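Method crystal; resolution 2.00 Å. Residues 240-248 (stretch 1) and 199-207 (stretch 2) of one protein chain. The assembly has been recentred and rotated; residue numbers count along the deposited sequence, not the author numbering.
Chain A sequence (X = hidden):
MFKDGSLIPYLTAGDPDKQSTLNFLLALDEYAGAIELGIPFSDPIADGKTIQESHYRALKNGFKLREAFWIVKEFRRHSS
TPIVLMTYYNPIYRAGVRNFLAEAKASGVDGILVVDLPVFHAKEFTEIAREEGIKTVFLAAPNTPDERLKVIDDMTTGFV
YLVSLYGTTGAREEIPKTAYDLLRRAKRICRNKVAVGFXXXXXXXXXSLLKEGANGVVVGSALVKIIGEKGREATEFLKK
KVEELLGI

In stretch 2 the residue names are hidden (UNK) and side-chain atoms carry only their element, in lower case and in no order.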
# COMPACT_ATOMS: atom_id res chain seq x y z
N LYS A 240 12.89 14.74 -1.17
CA LYS A 240 14.25 14.52 -1.66
C LYS A 240 14.53 13.05 -1.91
O LYS A 240 15.23 12.70 -2.86
CB LYS A 240 15.26 15.10 -0.66
CG LYS A 240 15.38 16.61 -0.75
CD LYS A 240 16.13 17.01 -2.01
CE LYS A 240 17.63 16.87 -1.80
NZ LYS A 240 18.36 16.61 -3.07
N LYS A 241 13.98 12.18 -1.08
CA LYS A 241 14.20 10.75 -1.26
C LYS A 241 13.44 10.23 -2.49
O LYS A 241 13.98 9.44 -3.26
CB LYS A 241 13.77 9.99 0.01
CG LYS A 241 13.78 8.48 -0.13
CD LYS A 241 15.04 7.94 -0.80
CE LYS A 241 16.13 7.57 0.19
NZ LYS A 241 17.09 6.60 -0.44
N VAL A 242 12.20 10.67 -2.67
CA VAL A 242 11.42 10.24 -3.83
C VAL A 242 12.11 10.79 -5.08
O VAL A 242 12.19 10.11 -6.11
CB VAL A 242 9.96 10.76 -3.76
CG1 VAL A 242 9.23 10.46 -5.07
CG2 VAL A 242 9.24 10.10 -2.60
N GLU A 243 12.61 12.02 -4.99
CA GLU A 243 13.29 12.62 -6.13
C GLU A 243 14.49 11.77 -6.53
O GLU A 243 14.71 11.51 -7.71
CB GLU A 243 13.73 14.04 -5.79
CG GLU A 243 12.78 15.09 -6.31
CD GLU A 243 13.07 16.48 -5.78
OE1 GLU A 243 14.26 16.84 -5.65
OE2 GLU A 243 12.10 17.21 -5.49
N GLU A 244 15.27 11.34 -5.54
CA GLU A 244 16.43 10.50 -5.80
C GLU A 244 16.01 9.20 -6.48
O GLU A 244 16.66 8.74 -7.43
CB GLU A 244 17.15 10.18 -4.49
CG GLU A 244 18.19 9.08 -4.60
CD GLU A 244 18.57 8.50 -3.25
OE1 GLU A 244 19.21 7.42 -3.21
OE2 GLU A 244 18.24 9.13 -2.22
N LEU A 245 14.93 8.60 -6.00
CA LEU A 245 14.45 7.35 -6.56
C LEU A 245 13.92 7.54 -7.98
O LEU A 245 13.94 6.61 -8.78
CB LEU A 245 13.38 6.75 -5.66
CG LEU A 245 13.90 6.33 -4.28
CD1 LEU A 245 12.75 5.80 -3.44
CD2 LEU A 245 14.99 5.28 -4.44
N LEU A 246 13.44 8.74 -8.28
CA LEU A 246 12.92 9.05 -9.60
C LEU A 246 14.07 9.47 -10.51
O LEU A 246 13.89 9.63 -11.72
CB LEU A 246 11.87 10.16 -9.53
CG LEU A 246 10.51 9.78 -8.94
CD1 LEU A 246 9.56 10.96 -9.00
CD2 LEU A 246 9.93 8.61 -9.73
N GLY A 247 15.25 9.65 -9.92
CA GLY A 247 16.42 10.05 -10.67
C GLY A 247 16.31 11.43 -11.30
O GLY A 247 17.00 11.72 -12.28
N ILE A 248 15.46 12.30 -10.75
CA ILE A 248 15.29 13.63 -11.33
C ILE A 248 16.60 14.28 -11.74
O ILE A 248 16.67 14.69 -12.92
CB ILE A 248 14.53 14.58 -10.36
CG1 ILE A 248 15.15 14.51 -8.96
CG2 ILE A 248 13.06 14.21 -10.33
CD1 ILE A 248 16.61 14.90 -8.88
N UNK A 199 11.17 -3.57 -0.85
CA UNK A 199 12.12 -2.88 0.01
C UNK A 199 13.12 -2.03 -0.75
O UNK A 199 14.31 -2.04 -0.46
N UNK A 200 12.61 -1.30 -1.74
CA UNK A 200 13.43 -0.42 -2.56
C UNK A 200 14.08 0.67 -1.70
O UNK A 200 13.43 1.21 -0.81
c UNK A 200 13.26 1.42 -4.27
c UNK A 200 12.24 -0.83 -4.72
c UNK A 200 12.56 0.22 -3.66
N UNK A 201 15.33 0.99 -1.98
CA UNK A 201 16.04 2.03 -1.21
C UNK A 201 16.95 2.88 -2.09
O UNK A 201 17.45 3.91 -1.66
o UNK A 201 17.91 0.60 -0.59
c UNK A 201 16.86 1.40 -0.08
N UNK A 202 17.16 2.45 -3.34
CA UNK A 202 18.02 3.20 -4.25
C UNK A 202 17.53 3.23 -5.70
O UNK A 202 16.78 2.37 -6.15
c UNK A 202 19.55 1.16 -4.33
c UNK A 202 22.01 1.24 -3.83
c UNK A 202 20.68 0.60 -3.48
n UNK A 202 23.03 0.92 -2.80
c UNK A 202 19.45 2.65 -4.17
N UNK A 203 17.98 4.26 -6.43
CA UNK A 203 17.59 4.47 -7.82
C UNK A 203 17.70 3.22 -8.71
O UNK A 203 16.79 2.93 -9.48
n UNK A 203 16.49 6.37 -11.64
c UNK A 203 18.16 5.88 -9.90
c UNK A 203 16.71 6.20 -10.20
c UNK A 203 15.31 6.37 -12.23
n UNK A 203 15.23 6.51 -13.56
n UNK A 203 14.20 6.22 -11.52
c UNK A 203 18.43 5.61 -8.42
N UNK A 204 18.80 2.49 -8.59
CA UNK A 204 18.98 1.29 -9.41
C UNK A 204 17.91 0.23 -9.16
O UNK A 204 17.64 -0.59 -10.04
c UNK A 204 22.21 0.10 -7.62
o UNK A 204 22.32 -1.15 -7.69
o UNK A 204 23.19 0.86 -7.45
c UNK A 204 20.37 0.70 -9.19
c UNK A 204 20.84 0.70 -7.76
N UNK A 205 17.31 0.23 -7.97
CA UNK A 205 16.26 -0.73 -7.64
C UNK A 205 15.05 -0.44 -8.52
O UNK A 205 14.46 -1.34 -9.12
n UNK A 205 18.57 -1.98 -4.12
c UNK A 205 17.98 -1.84 -5.36
c UNK A 205 16.87 -1.08 -5.19
c UNK A 205 15.85 -0.61 -6.17
n UNK A 205 16.81 -0.79 -3.85
c UNK A 205 17.83 -1.34 -3.23
N UNK A 206 14.66 0.83 -8.55
CA UNK A 206 13.51 1.25 -9.34
C UNK A 206 13.75 0.95 -10.82
O UNK A 206 12.90 0.36 -11.49
c UNK A 206 12.85 3.01 -7.68
c UNK A 206 12.12 3.22 -10.06
c UNK A 206 13.23 2.76 -9.14
N UNK A 207 14.92 1.34 -11.33
CA UNK A 207 15.24 1.10 -12.74
C UNK A 207 15.17 -0.39 -13.09
O UNK A 207 14.56 -0.78 -14.08
c UNK A 207 17.01 1.32 -14.52
c UNK A 207 16.65 1.64 -13.08
c UNK A 207 16.70 3.15 -12.84

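Position 199 has no side-chain atoms, so it is Gly199. Its phi of 81° lies where a residue lacking CB is most at ease, and it stays clear of stretch 1.

Position 200 carries three carbons, one bearing the other two, a branch at CB; one of the outer carbons lies 4.2 Å from Leu245 CD2. This is Val200, whose compact, buried side chain offers Leu245 an apolar surface through CG1.

At position 201 one carbon bears one oxygen. The side chain points away from stretch 1, and the backbone does the work: O of 201 accepts a weak hydrogen bond from Lys241 NZ at 3.0 Å, while N of 201 donates to a ring nitrogen at position 205. This is Ser201; a contact made through the carbonyl places little demand on its side chain.

Position 202 shows four carbons in a row ending in nitrogen, with CB directed away from stretch 1; Leu245 CD2 packs instead against the backbone, 3.5 Å from C of 202. This is Lys202, at the N-cap position, where a long charged chain at a partly exposed site can reach solvent.

Position 203 has three carbons, a nitrogen, then a carbon carrying two more nitrogens, one of them 2.8 Å from Leu245 O. That guanidinium identifies Arg203. With chi1 t and chi2 p, its end comes nearer to stretch 1 than its CB direction suggests, and NH1 donates a hydrogen bond to Leu245 O. Leu246 C and Gly247 CA lie over one face of the planar group. A CB on Gly247 would fall 2.7 Å from Arg203 NE, a clash, so the bare glycine leaves room; its positive phi also suits the Schellman turn ending the helix.

Position 204 has three carbons, the third bearing two oxygens, pointing away and exposed: Glu204, a fitting place for a carboxylate.

Position 205 has one carbon, then a five-membered ring of three carbons and two nitrogens, without touching stretch 1: His205. Its ND1 accepts the hydrogen bond from Ser201 N at 3.0 Å, bracing the loop before the helix.

Position 206 again has one carbon carrying two; it points toward stretch 1, an outer carbon 4.3 Å from Leu245 CB. This is Val206, a short apolar side chain suiting the buried setting.

Position 207 shows the same three-carbon branch, exposed and without contact: Val207, which this contact does not call for.

The contact centres on Leu245: its side chain packs against Val200, Val206 and the intervening backbone, while its carbonyl, near the end of its helix, receives Arg203. Lys241, also salt-bridged to Glu244, adds a weaker polar link to Ser201 O.

Stretch 2 (199-207) GVSKREHVV
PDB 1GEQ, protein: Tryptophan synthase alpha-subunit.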